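Local coordinates for glucose-6-phosphate 1-dehydrogenase (Kluyveromyces lactis, PDB 7E6I), which catalyses the NADP-dependent oxidation of glucose 6-phosphate to 6-phosphoglucono-1,5-lactone, the step that opens the oxidative pentose phosphate pathway, at residues 28-31 with 32-36; 171-174 with 175-179; 235-239 with 240-244; 267-270 with 271-274; 418-421 with 422-426. All coordinates share one frame; numbering follows the deposited sequence.

Interaction 1: 28-31 with 32-36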
loop_
_atom_site.group_PDB
_atom_site.type_symbol
_atom_site.label_atom_id
_atom_site.label_comp_id
_atom_site.label_asym_id
_atom_site.label_seq_id
_atom_site.Cartn_x
_atom_site.Cartn_y
_atom_site.Cartn_z
ATOM N N ALA A 28 -10.340 -8.414 9.304
ATOM C CA ALA A 28 -10.327 -8.793 7.895
ATOM C C ALA A 28 -10.708 -10.255 7.720
ATOM O O ALA A 28 -11.448 -10.606 6.792
ATOM C CB ALA A 28 -8.955 -8.523 7.270
ATOM N N LEU A 29 -10.187 -11.126 8.585
ATOM C CA LEU A 29 -10.579 -12.529 8.534
ATOM C C LEU A 29 -12.082 -12.673 8.700
ATOM O O LEU A 29 -12.708 -13.505 8.036
ATOM C CB LEU A 29 -9.860 -13.324 9.618
ATOM C CG LEU A 29 -8.463 -13.804 9.269
ATOM C CD1 LEU A 29 -7.806 -14.425 10.492
ATOM C CD2 LEU A 29 -8.558 -14.799 8.149
ATOM N N PHE A 30 -12.680 -11.862 9.573
ATOM C CA PHE A 30 -14.117 -11.959 9.788
ATOM C C PHE A 30 -14.886 -11.506 8.555
ATOM O O PHE A 30 -15.821 -12.182 8.113
ATOM C CB PHE A 30 -14.534 -11.138 11.003
ATOM C CG PHE A 30 -16.018 -10.992 11.131
ATOM C CD1 PHE A 30 -16.827 -12.119 11.263
ATOM C CD2 PHE A 30 -16.611 -9.739 11.077
ATOM C CE1 PHE A 30 -18.204 -11.996 11.363
ATOM C CE2 PHE A 30 -17.981 -9.607 11.174
ATOM C CZ PHE A 30 -18.784 -10.739 11.320
ATOM N N GLY A 31 -14.505 -10.357 7.990
ATOM C CA GLY A 31 -15.164 -9.878 6.786
ATOM C C GLY A 31 -15.181 -10.913 5.683
ATOM O O GLY A 31 -16.205 -11.131 5.038
ATOM N N LEU A 32 -14.045 -11.569 5.454
ATOM C CA LEU A 32 -14.005 -12.666 4.499
ATOM C C LEU A 32 -14.990 -13.762 4.888
ATOM O O LEU A 32 -15.682 -14.320 4.023
ATOM C CB LEU A 32 -12.588 -13.225 4.415
ATOM C CG LEU A 32 -11.589 -12.492 3.523
ATOM C CD1 LEU A 32 -10.174 -13.014 3.771
ATOM C CD2 LEU A 32 -11.963 -12.676 2.083
ATOM N N TYR A 33 -15.077 -14.077 6.190
ATOM C CA TYR A 33 -16.000 -15.118 6.640
ATOM C C TYR A 33 -17.446 -14.658 6.497
ATOM O O TYR A 33 -18.292 -15.380 5.952
ATOM C CB TYR A 33 -15.699 -15.514 8.093
ATOM C CG TYR A 33 -16.680 -16.538 8.636
ATOM C CD1 TYR A 33 -16.511 -17.897 8.372
ATOM C CD2 TYR A 33 -17.787 -16.152 9.390
ATOM C CE1 TYR A 33 -17.415 -18.844 8.855
ATOM C CE2 TYR A 33 -18.696 -17.092 9.868
ATOM C CZ TYR A 33 -18.498 -18.433 9.598
ATOM O OH TYR A 33 -19.382 -19.375 10.069
ATOM N N ARG A 34 -17.731 -13.439 6.964
ATOM C CA ARG A 34 -19.087 -12.907 6.959
ATOM C C ARG A 34 -19.686 -12.894 5.559
ATOM O O ARG A 34 -20.887 -13.130 5.391
ATOM C CB ARG A 34 -19.060 -11.508 7.562
ATOM C CG ARG A 34 -20.318 -10.714 7.424
ATOM C CD ARG A 34 -20.041 -9.233 7.645
ATOM N NE ARG A 34 -19.382 -8.643 6.484
ATOM C CZ ARG A 34 -18.399 -7.752 6.543
ATOM N NH1 ARG A 34 -17.936 -7.324 7.712
ATOM N NH2 ARG A 34 -17.873 -7.289 5.420
ATOM N N GLU A 35 -18.868 -12.648 4.541
ATOM C CA GLU A 35 -19.342 -12.617 3.170
ATOM C C GLU A 35 -19.141 -13.948 2.458
ATOM O O GLU A 35 -19.305 -14.024 1.238
ATOM C CB GLU A 35 -18.656 -11.481 2.420
ATOM C CG GLU A 35 -18.729 -10.149 3.163
ATOM C CD GLU A 35 -20.073 -9.449 2.994
ATOM O OE1 GLU A 35 -20.286 -8.406 3.651
ATOM O OE2 GLU A 35 -20.907 -9.937 2.195
ATOM N N GLY A 36 -18.798 -15.000 3.187
ATOM C CA GLY A 36 -18.785 -16.314 2.582
ATOM C C GLY A 36 -17.530 -16.663 1.827
ATOM O O GLY A 36 -17.563 -17.550 0.974
#
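F30 and R34, one helical turn apart, meet in a CH-pi contact: R34 CB stands over one face of the F30 ring, 4.1 Å from its centroid and displaced toward the rim. F30 CG lies anti to the backbone N (chi1 169°), which carries the ring up to R34. Ring and guanidinium planes are perpendicular. The R34 chain bends at chi3 (76°), bringing one guanidinium face over G31 CA, 3.9 Å from R34 CZ.

In the salt bridge, R34 grips a single oxygen side-on, NE reaching E35 OE1 at 3.0 Å and NH2 reaching the same OE1 at 3.2 Å. R34 NH1 is bound separately, to K66 O.

Backbone bonds continue to E35 N, which reaches G31 O at 3.1 Å. G36 N turns back to Y33 O (2.8 Å) and Y37 N to L32 O, with positive phi at G36. This is the Schellman motif that ends helix 19-34, the crossover helix of the first beta-alpha-beta unit of the Rossmann fold.

Interaction 2: 171-174 with 175-179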
loop_
_atom_site.group_PDB
_atom_site.type_symbol
_atom_site.label_atom_id
_atom_site.label_comp_id
_atom_site.label_asym_id
_atom_site.label_seq_id
_atom_site.Cartn_x
_atom_site.Cartn_y
_atom_site.Cartn_z
ATOM N N PRO A 171 17.139 -17.820 2.993
ATOM C CA PRO A 171 17.354 -19.252 3.259
ATOM C C PRO A 171 16.229 -19.892 4.035
ATOM O O PRO A 171 16.187 -21.121 4.135
ATOM C CB PRO A 171 18.661 -19.275 4.059
ATOM C CG PRO A 171 19.326 -17.976 3.735
ATOM C CD PRO A 171 18.188 -17.005 3.630
ATOM N N LEU A 172 15.308 -19.110 4.585
ATOM C CA LEU A 172 14.215 -19.675 5.354
ATOM C C LEU A 172 12.973 -19.911 4.516
ATOM O O LEU A 172 12.385 -20.990 4.597
ATOM C CB LEU A 172 13.871 -18.765 6.542
ATOM C CG LEU A 172 15.079 -18.278 7.344
ATOM C CD1 LEU A 172 14.689 -17.328 8.480
ATOM C CD2 LEU A 172 15.819 -19.488 7.883
ATOM N N PHE A 173 12.555 -18.923 3.723
ATOM C CA PHE A 173 11.334 -19.025 2.939
ATOM C C PHE A 173 11.569 -18.445 1.555
ATOM O O PHE A 173 12.114 -17.346 1.425
ATOM C CB PHE A 173 10.181 -18.304 3.630
ATOM C CG PHE A 173 9.694 -19.008 4.840
ATOM C CD1 PHE A 173 8.920 -20.162 4.720
ATOM C CD2 PHE A 173 10.033 -18.549 6.107
ATOM C CE1 PHE A 173 8.466 -20.833 5.837
ATOM C CE2 PHE A 173 9.587 -19.220 7.244
ATOM C CZ PHE A 173 8.802 -20.361 7.112
ATOM N N SER A 174 11.160 -19.187 0.533
ATOM C CA SER A 174 11.310 -18.744 -0.843
ATOM C C SER A 174 10.266 -17.684 -1.199
ATOM O O SER A 174 9.282 -17.460 -0.484
ATOM C CB SER A 174 11.164 -19.926 -1.779
ATOM O OG SER A 174 9.813 -20.337 -1.752
ATOM N N GLU A 175 10.488 -17.039 -2.349
ATOM C CA GLU A 175 9.542 -16.051 -2.847
ATOM C C GLU A 175 8.153 -16.645 -3.009
ATOM O O GLU A 175 7.154 -15.945 -2.814
ATOM C CB GLU A 175 10.045 -15.467 -4.170
ATOM C CG GLU A 175 11.267 -14.565 -4.007
ATOM C CD GLU A 175 11.024 -13.418 -3.027
ATOM O OE1 GLU A 175 10.044 -12.657 -3.226
ATOM O OE2 GLU A 175 11.810 -13.276 -2.056
ATOM N N ASP A 176 8.065 -17.941 -3.318
ATOM C CA ASP A 176 6.763 -18.577 -3.514
ATOM C C ASP A 176 5.970 -18.695 -2.219
ATOM O O ASP A 176 4.734 -18.657 -2.255
ATOM C CB ASP A 176 6.945 -19.949 -4.148
ATOM C CG ASP A 176 6.937 -19.882 -5.660
ATOM O OD1 ASP A 176 5.952 -19.351 -6.240
ATOM O OD2 ASP A 176 7.921 -20.350 -6.272
ATOM N N GLU A 177 6.651 -18.835 -1.077
ATOM C CA GLU A 177 5.998 -18.943 0.221
ATOM C C GLU A 177 5.827 -17.600 0.925
ATOM O O GLU A 177 5.027 -17.503 1.868
ATOM C CB GLU A 177 6.802 -19.883 1.127
ATOM C CG GLU A 177 7.055 -21.263 0.517
ATOM C CD GLU A 177 8.201 -22.012 1.188
ATOM O OE1 GLU A 177 7.984 -23.179 1.591
ATOM O OE2 GLU A 177 9.313 -21.437 1.305
ATOM N N LEU A 178 6.562 -16.573 0.493
ATOM C CA LEU A 178 6.569 -15.254 1.118
ATOM C C LEU A 178 5.511 -14.348 0.493
ATOM O O LEU A 178 5.411 -14.251 -0.734
ATOM C CB LEU A 178 7.951 -14.631 0.944
ATOM C CG LEU A 178 8.826 -14.376 2.163
ATOM C CD1 LEU A 178 8.266 -15.066 3.407
ATOM C CD2 LEU A 178 10.250 -14.798 1.856
ATOM N N PHE A 179 4.732 -13.669 1.328
ATOM C CA PHE A 179 3.725 -12.724 0.839
ATOM C C PHE A 179 3.940 -11.390 1.551
ATOM O O PHE A 179 3.409 -11.170 2.646
ATOM C CB PHE A 179 2.327 -13.260 1.054
ATOM C CG PHE A 179 1.942 -14.358 0.098
ATOM C CD1 PHE A 179 2.458 -15.638 0.247
ATOM C CD2 PHE A 179 1.070 -14.104 -0.964
ATOM C CE1 PHE A 179 2.102 -16.646 -0.634
ATOM C CE2 PHE A 179 0.712 -15.099 -1.849
ATOM C CZ PHE A 179 1.221 -16.377 -1.684
HETATM O O HOH W 1 13.315 -15.528 -0.646
#
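S174 and E177 form the turn that leads into strand 178-181, one of the two edge strands of the parallel Rossmann sheet. The E177 carboxylate reaches back so that S174 N donates to the anti lone pair of OE2, at 3.0 Å and 159°. S174 O in turn accepts weak bonds from E177 N and L178 N, both 3.0 Å. With OG between the backbone N and the carbonyl carbon (chi1 70°), S174 also receives a weak bond from D176 N to OG, 3.4 Å long.

The same E177 OE2 sits at the edge of the F173 ring, 3.7 Å from CD1, while OE1 is held by Y141 OH. L178 adds an apolar contact, CD1 3.8 Å from F173 CB. A water donates to F173 O and to E175 OE2 (3.1 Å), and that carboxylate is salt-bridged to R180.

From E175 to E177 the backbone coils as a helix would, but a helix's regular bonding is missing. The bond from S174 N to the E177 carboxylate resembles one half of a capping box, here used in a tight turn that starts a strand.

Interaction 3: 235-239 with 240-244. With BG6 (6-O-phosphono-beta-D-glucopyranose), chain B.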
loop_
_atom_site.group_PDB
_atom_site.type_symbol
_atom_site.label_atom_id
_atom_site.label_comp_id
_atom_site.label_asym_id
_atom_site.label_seq_id
_atom_site.Cartn_x
_atom_site.Cartn_y
_atom_site.Cartn_z
ATOM N N ILE A 235 11.700 8.507 10.626
ATOM C CA ILE A 235 11.010 7.946 9.467
ATOM C C ILE A 235 10.966 8.981 8.346
ATOM O O ILE A 235 11.677 8.850 7.340
ATOM C CB ILE A 235 9.579 7.502 9.817
ATOM C CG1 ILE A 235 9.546 6.497 10.972
ATOM C CG2 ILE A 235 8.917 6.886 8.607
ATOM C CD1 ILE A 235 10.505 5.370 10.822
ATOM N N GLY A 236 10.119 10.005 8.511
ATOM C CA GLY A 236 9.878 11.010 7.497
ATOM C C GLY A 236 8.867 10.553 6.454
ATOM O O GLY A 236 8.601 9.367 6.278
ATOM N N ILE A 237 8.304 11.531 5.735
ATOM C CA ILE A 237 7.166 11.236 4.868
ATOM C C ILE A 237 7.599 10.388 3.690
ATOM O O ILE A 237 6.823 9.565 3.184
ATOM C CB ILE A 237 6.478 12.539 4.402
ATOM C CG1 ILE A 237 5.083 12.250 3.859
ATOM C CG2 ILE A 237 7.289 13.256 3.336
ATOM C CD1 ILE A 237 4.148 11.702 4.886
ATOM N N ILE A 238 8.845 10.558 3.246
ATOM C CA ILE A 238 9.318 9.837 2.080
ATOM C C ILE A 238 9.360 8.349 2.374
ATOM O O ILE A 238 8.794 7.542 1.632
ATOM C CB ILE A 238 10.682 10.384 1.631
ATOM C CG1 ILE A 238 10.528 11.866 1.287
ATOM C CG2 ILE A 238 11.193 9.611 0.437
ATOM C CD1 ILE A 238 11.804 12.560 0.999
ATOM N N ARG A 239 9.991 7.970 3.480
ATOM C CA ARG A 239 9.978 6.574 3.903
ATOM C C ARG A 239 8.579 6.105 4.245
ATOM O O ARG A 239 8.256 4.929 4.055
ATOM C CB ARG A 239 10.861 6.383 5.134
ATOM C CG ARG A 239 12.279 6.027 4.851
ATOM C CD ARG A 239 12.928 5.430 6.078
ATOM N NE ARG A 239 14.372 5.544 5.966
ATOM C CZ ARG A 239 15.049 6.640 6.278
ATOM N NH1 ARG A 239 14.399 7.706 6.732
ATOM N NH2 ARG A 239 16.371 6.668 6.148
ATOM N N ASP A 240 7.749 6.989 4.795
ATOM C CA ASP A 240 6.481 6.534 5.351
ATOM C C ASP A 240 5.532 6.047 4.261
ATOM O O ASP A 240 4.876 5.018 4.433
ATOM C CB ASP A 240 5.825 7.637 6.182
ATOM C CG ASP A 240 4.700 7.093 7.076
ATOM O OD1 ASP A 240 4.827 5.952 7.592
ATOM O OD2 ASP A 240 3.685 7.796 7.257
ATOM N N VAL A 241 5.425 6.775 3.142
ATOM C CA VAL A 241 4.408 6.457 2.137
ATOM C C VAL A 241 4.924 6.559 0.706
ATOM O O VAL A 241 4.312 6.009 -0.212
ATOM C CB VAL A 241 3.166 7.354 2.290
ATOM C CG1 VAL A 241 2.582 7.244 3.711
ATOM C CG2 VAL A 241 3.488 8.805 1.904
ATOM N N MET A 242 6.022 7.272 0.483
ATOM C CA MET A 242 6.444 7.498 -0.898
ATOM C C MET A 242 7.304 6.354 -1.433
ATOM O O MET A 242 7.053 5.865 -2.540
ATOM C CB MET A 242 7.183 8.835 -1.026
ATOM C CG MET A 242 6.445 9.997 -0.353
ATOM S SD MET A 242 7.147 11.648 -0.661
ATOM C CE MET A 242 7.128 11.683 -2.459
ATOM N N GLN A 243 8.310 5.921 -0.661
ATOM C CA GLN A 243 9.139 4.779 -1.046
ATOM C C GLN A 243 8.311 3.502 -1.262
ATOM O O GLN A 243 8.743 2.599 -1.985
ATOM C CB GLN A 243 10.207 4.549 0.035
ATOM C CG GLN A 243 11.215 3.411 -0.220
ATOM C CD GLN A 243 10.686 2.033 0.184
ATOM O OE1 GLN A 243 9.758 1.911 0.991
ATOM N NE2 GLN A 243 11.258 0.990 -0.410
ATOM N N ASN A 244 7.141 3.387 -0.626
ATOM C CA ASN A 244 6.361 2.163 -0.750
ATOM C C ASN A 244 5.029 2.413 -1.457
ATOM O O ASN A 244 4.934 2.169 -2.661
ATOM C CB ASN A 244 6.130 1.528 0.629
ATOM C CG ASN A 244 6.016 2.559 1.725
ATOM O OD1 ASN A 244 4.946 3.113 1.961
ATOM N ND2 ASN A 244 7.111 2.817 2.406
HETATM C C1 BG6 B . 0.937 3.929 6.574
HETATM C C2 BG6 B . 1.709 5.163 7.039
HETATM O O1 BG6 B . 1.704 3.041 5.864
HETATM O O5 BG6 B . -0.180 4.363 5.671
HETATM C C3 BG6 B . 0.813 6.150 7.703
HETATM O O2 BG6 B . 2.775 4.807 7.930
HETATM C C4 BG6 B . -0.284 6.586 6.787
HETATM O O3 BG6 B . 1.562 7.336 8.080
HETATM C C5 BG6 B . -1.070 5.376 6.279
HETATM O O4 BG6 B . -1.136 7.495 7.494
HETATM C C6 BG6 B . -2.078 5.727 5.218
HETATM O O6 BG6 B . -2.724 4.531 4.823
HETATM P P BG6 B . -4.312 4.624 4.347
HETATM O O1P BG6 B . -4.259 5.698 3.277
HETATM O O2P BG6 B . -5.151 5.016 5.534
HETATM O O3P BG6 B . -4.852 3.302 3.805
#
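I238 O accepts Q243 N at 2.8 Å in a nearly straight bond (170°) and M242 N only weakly, the five-residue spacing of a pi-type turn that widens helix 236-254. R239 O is met by a side chain: N244 ND2 donates to it at 2.9 Å, and the same ND2 also donates to Q243 OE1 at 3.1 Å, two bonds that fix the rotation of the N244 amide.

The trans chi1 of D240 (-165°) swings its carboxylate off the helix toward the glucose 6-phosphate. The sugar hydroxyls O2 and O3 donate to D240 OD1 and OD2 respectively, one to each oxygen; the modelled lengths are so short that their exact values are doubtful. This helix of the C-terminal domain thus lines the substrate pocket, and K153 NZ, from the same pocket, binds D240 O. Behind the carboxylate, I235 CG2 lies 4.0 Å from D240 CB.

Turned to the mixed sheet, M242 SD is 3.9 Å from I238 CG1 and 4.3 Å from I237 CG2, and its side chain reaches M335 and A337 of strand 333-338. R239 NH1 donates to I235 O (3.0 Å) in the guanidinium plane; it also pairs with E451, while R239 NE binds H157 O.

Interaction 4: 267-270 with 271-274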
loop_
_atom_site.group_PDB
_atom_site.type_symbol
_atom_site.label_atom_id
_atom_site.label_comp_id
_atom_site.label_asym_id
_atom_site.label_seq_id
_atom_site.Cartn_x
_atom_site.Cartn_y
_atom_site.Cartn_z
ATOM N N ARG A 267 4.726 -8.986 -11.756
ATOM C CA ARG A 267 5.832 -8.539 -10.931
ATOM C C ARG A 267 7.076 -8.269 -11.777
ATOM O O ARG A 267 7.780 -7.285 -11.541
ATOM C CB ARG A 267 6.062 -9.563 -9.827
ATOM C CG ARG A 267 5.463 -9.091 -8.524
ATOM C CD ARG A 267 4.790 -10.129 -7.672
ATOM N NE ARG A 267 5.625 -11.273 -7.341
ATOM C CZ ARG A 267 5.954 -11.653 -6.104
ATOM N NH1 ARG A 267 5.564 -10.963 -5.037
ATOM N NH2 ARG A 267 6.692 -12.743 -5.937
ATOM N N ASP A 268 7.324 -9.081 -12.807
ATOM C CA ASP A 268 8.446 -8.826 -13.708
ATOM C C ASP A 268 8.350 -7.445 -14.340
ATOM O O ASP A 268 9.371 -6.769 -14.529
ATOM C CB ASP A 268 8.494 -9.874 -14.826
ATOM C CG ASP A 268 8.967 -11.245 -14.355
ATOM O OD1 ASP A 268 9.596 -11.359 -13.278
ATOM O OD2 ASP A 268 8.692 -12.219 -15.087
ATOM N N GLU A 269 7.140 -7.020 -14.721
ATOM C CA GLU A 269 7.027 -5.721 -15.375
ATOM C C GLU A 269 7.203 -4.580 -14.377
ATOM O O GLU A 269 7.756 -3.530 -14.731
ATOM C CB GLU A 269 5.690 -5.605 -16.099
ATOM C CG GLU A 269 5.509 -6.595 -17.251
ATOM C CD GLU A 269 6.638 -6.561 -18.280
ATOM O OE1 GLU A 269 7.193 -5.474 -18.547
ATOM O OE2 GLU A 269 6.965 -7.621 -18.848
ATOM N N LYS A 270 6.762 -4.769 -13.128
ATOM C CA LYS A 270 7.012 -3.759 -12.108
ATOM C C LYS A 270 8.515 -3.598 -11.859
ATOM O O LYS A 270 9.045 -2.477 -11.892
ATOM C CB LYS A 270 6.262 -4.117 -10.832
ATOM C CG LYS A 270 4.754 -4.036 -10.990
ATOM C CD LYS A 270 4.046 -4.708 -9.831
ATOM C CE LYS A 270 3.898 -3.766 -8.668
ATOM N NZ LYS A 270 3.421 -4.391 -7.394
ATOM N N VAL A 271 9.224 -4.714 -11.659
ATOM C CA VAL A 271 10.670 -4.661 -11.497
ATOM C C VAL A 271 11.311 -4.006 -12.712
ATOM O O VAL A 271 12.209 -3.163 -12.584
ATOM C CB VAL A 271 11.237 -6.076 -11.249
ATOM C CG1 VAL A 271 12.764 -6.031 -11.197
ATOM C CG2 VAL A 271 10.671 -6.666 -9.951
ATOM N N LYS A 272 10.841 -4.361 -13.905
ATOM C CA LYS A 272 11.431 -3.839 -15.134
ATOM C C LYS A 272 11.338 -2.320 -15.207
ATOM O O LYS A 272 12.304 -1.654 -15.588
ATOM C CB LYS A 272 10.767 -4.463 -16.365
ATOM C CG LYS A 272 11.444 -4.004 -17.656
ATOM C CD LYS A 272 11.086 -4.870 -18.835
ATOM C CE LYS A 272 10.964 -4.042 -20.101
ATOM N NZ LYS A 272 10.930 -4.902 -21.326
ATOM N N VAL A 273 10.170 -1.744 -14.892
ATOM C CA VAL A 273 10.090 -0.296 -15.020
ATOM C C VAL A 273 10.888 0.374 -13.891
ATOM O O VAL A 273 11.525 1.418 -14.103
ATOM C CB VAL A 273 8.617 0.181 -15.083
ATOM C CG1 VAL A 273 7.893 0.047 -13.716
ATOM C CG2 VAL A 273 8.560 1.608 -15.569
ATOM N N LEU A 274 10.903 -0.230 -12.696
ATOM C CA LEU A 274 11.730 0.289 -11.615
ATOM C C LEU A 274 13.183 0.441 -12.054
ATOM O O LEU A 274 13.815 1.466 -11.790
ATOM C CB LEU A 274 11.631 -0.630 -10.400
ATOM C CG LEU A 274 10.381 -0.435 -9.544
ATOM C CD1 LEU A 274 10.261 -1.518 -8.463
ATOM C CD2 LEU A 274 10.359 0.968 -8.939
HETATM O O HOH W 2 8.273 -5.362 -21.186
#
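The flat group that meets the other segment is the E269 carboxylate, and K272 approaches it at one oxygen: K272 CD lies 4.0 Å from E269 OE1. No ring or guanidinium stack joins the two segments. The two chains run side by side and point the same way, that of E269 bent at chi2 (-54°). Their charged ends stay apart, E269 OE1 to K272 NZ being 4.7 Å, and a water spans the gap by donating to E269 OE1 (2.9 Å) and accepting from K272 NZ (2.7 Å). Both residues also touch a crystal neighbour, and this solvent-bridged pair may partly reflect packing.

Away from this pair, V271, V273 and L274 lie close to carbonyls of the preceding turn. V271 CG2 rests 3.4 Å from R267 O. V273 CG1 comes to 3.3 Å from K270 O, an oxygen that L274 CG also approaches. Regular helical bonds run beneath them, such as L274 N to K270 O at 3.0 Å.

Helix 263-276 packs against two others: V273 and L274 touch T251 of helix 236-254, V271 and L274 touch E435 of helix 433-451, and K270 NZ is bound to both Q248 and E435.

Interaction 5: 418-421 with 422-426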
loop_
_atom_site.group_PDB
_atom_site.type_symbol
_atom_site.label_atom_id
_atom_site.label_comp_id
_atom_site.label_asym_id
_atom_site.label_seq_id
_atom_site.Cartn_x
_atom_site.Cartn_y
_atom_site.Cartn_z
ATOM N N LEU A 418 -6.350 -8.833 0.462
ATOM C CA LEU A 418 -4.984 -9.335 0.403
ATOM C C LEU A 418 -4.872 -10.720 1.028
ATOM O O LEU A 418 -4.167 -11.588 0.499
ATOM C CB LEU A 418 -4.041 -8.349 1.086
ATOM C CG LEU A 418 -3.667 -7.152 0.210
ATOM C CD1 LEU A 418 -2.884 -6.111 0.995
ATOM C CD2 LEU A 418 -2.896 -7.609 -1.011
ATOM N N ILE A 419 -5.545 -10.945 2.156
ATOM C CA ILE A 419 -5.520 -12.267 2.774
ATOM C C ILE A 419 -6.159 -13.291 1.846
ATOM O O ILE A 419 -5.626 -14.393 1.642
ATOM C CB ILE A 419 -6.219 -12.228 4.147
ATOM C CG1 ILE A 419 -5.334 -11.518 5.169
ATOM C CG2 ILE A 419 -6.553 -13.635 4.619
ATOM C CD1 ILE A 419 -6.030 -11.220 6.471
ATOM N N ARG A 420 -7.311 -12.940 1.269
ATOM C CA ARG A 420 -7.908 -13.763 0.226
ATOM C C ARG A 420 -6.882 -14.160 -0.830
ATOM O O ARG A 420 -6.718 -15.350 -1.135
ATOM C CB ARG A 420 -9.067 -13.017 -0.422
ATOM C CG ARG A 420 -9.750 -13.832 -1.502
ATOM C CD ARG A 420 -10.616 -14.869 -0.854
ATOM N NE ARG A 420 -10.909 -16.040 -1.684
ATOM C CZ ARG A 420 -11.576 -16.020 -2.835
ATOM N NH1 ARG A 420 -12.030 -14.876 -3.348
ATOM N NH2 ARG A 420 -11.787 -17.159 -3.479
ATOM N N ASP A 421 -6.173 -13.167 -1.390
ATOM C CA ASP A 421 -5.213 -13.452 -2.457
ATOM C C ASP A 421 -4.133 -14.416 -1.990
ATOM O O ASP A 421 -3.691 -15.294 -2.751
ATOM C CB ASP A 421 -4.574 -12.159 -2.954
ATOM C CG ASP A 421 -5.506 -11.332 -3.809
ATOM O OD1 ASP A 421 -6.669 -11.756 -4.011
ATOM O OD2 ASP A 421 -5.073 -10.250 -4.277
ATOM N N ALA A 422 -3.675 -14.250 -0.744
ATOM C CA ALA A 422 -2.702 -15.171 -0.170
ATOM C C ALA A 422 -3.276 -16.582 -0.072
ATOM O O ALA A 422 -2.616 -17.563 -0.441
ATOM C CB ALA A 422 -2.255 -14.659 1.199
ATOM N N LEU A 423 -4.517 -16.705 0.419
ATOM C CA LEU A 423 -5.141 -18.022 0.505
ATOM C C LEU A 423 -5.175 -18.681 -0.866
ATOM O O LEU A 423 -4.917 -19.884 -0.991
ATOM C CB LEU A 423 -6.549 -17.913 1.106
ATOM C CG LEU A 423 -6.612 -17.497 2.583
ATOM C CD1 LEU A 423 -8.031 -17.259 3.064
ATOM C CD2 LEU A 423 -5.959 -18.540 3.446
ATOM N N LEU A 424 -5.424 -17.894 -1.916
ATOM C CA LEU A 424 -5.429 -18.413 -3.279
ATOM C C LEU A 424 -4.035 -18.546 -3.880
ATOM O O LEU A 424 -3.917 -19.043 -5.000
ATOM C CB LEU A 424 -6.296 -17.533 -4.182
ATOM C CG LEU A 424 -7.726 -17.248 -3.710
ATOM C CD1 LEU A 424 -8.301 -16.052 -4.444
ATOM C CD2 LEU A 424 -8.611 -18.456 -3.887
ATOM N N GLY A 425 -2.979 -18.144 -3.175
ATOM C CA GLY A 425 -1.634 -18.295 -3.708
ATOM C C GLY A 425 -1.220 -17.306 -4.789
ATOM O O GLY A 425 -0.227 -17.549 -5.487
ATOM N N ASP A 426 -1.930 -16.181 -4.935
ATOM C CA ASP A 426 -1.692 -15.234 -6.028
ATOM C C ASP A 426 -0.768 -14.114 -5.552
ATOM O O ASP A 426 -1.174 -13.277 -4.739
ATOM C CB ASP A 426 -3.023 -14.672 -6.530
ATOM C CG ASP A 426 -2.858 -13.709 -7.694
ATOM O OD1 ASP A 426 -1.703 -13.351 -8.043
ATOM O OD2 ASP A 426 -3.895 -13.326 -8.287
HETATM O O HOH W 3 -2.394 -10.959 -5.582
#
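R420 and L424 are brought together by their torsions: R420 sets out with a trans chi1 (-179°), L424 CG is turned away from its own carbonyl carbon (chi1 -53°), and a bend at chi2 of R420 (76°) then lays the guanidinium across the leucine. L424 CD1 comes over the centre of one guanidinium face, 3.6 Å from R420 CZ, while the other methyl, L424 CD2, is 3.5 Å from R420 NH2. The contact is van der Waals packing on a flat cationic group; R420 also touches a crystal neighbour.

Beneath it the helix ends. L424 N still bonds to R420 O, but G425 takes positive phi, its N returns to A422 O at 2.8 Å, and D426 N reaches D421 O at 2.9 Å. These two bonds make a Schellman motif. One water donates to D421 OD2 (3.1 Å) and to D426 O (2.8 Å), tying the last turn to the outgoing chain. The carboxylates of D421 and D426 come within 5.2 Å, OD2 to OD2, which may cost some electrostatic energy; D426 OD1 is bonded to S428 OG.

On the buried side I419 CG2 meets L423 CD1, 4.2 Å away. Helix 414-423 lies against the Rossmann part of the chain: I419 packs on A28 and L32 of helix 19-34, L423 on L119 of strand 117-122, and A422 on F179 of strand 178-181.

In the fold
Interaction 5 touches two of the others. L32 CD1 of interaction 1 packs on I419 CG2 at 3.8 Å, and F179 CE2 of interaction 2 lies 3.8 Å from A422 CA. Helix 414-423, part of the C-terminal domain, thereby bridges interactions 1 and 2, whose centres are 26 Å apart. Of the five, interaction 3 alone binds the sugar directly; the side chain of L418 in interaction 5 is about 10 Å from the ligand and that of A28 in interaction 1 about 13 Å. Interactions 3 and 4 lie on successive helices, centres 20 Å apart. Interaction 4 does not touch interaction 2, although their nearest atoms are about 4 Å apart.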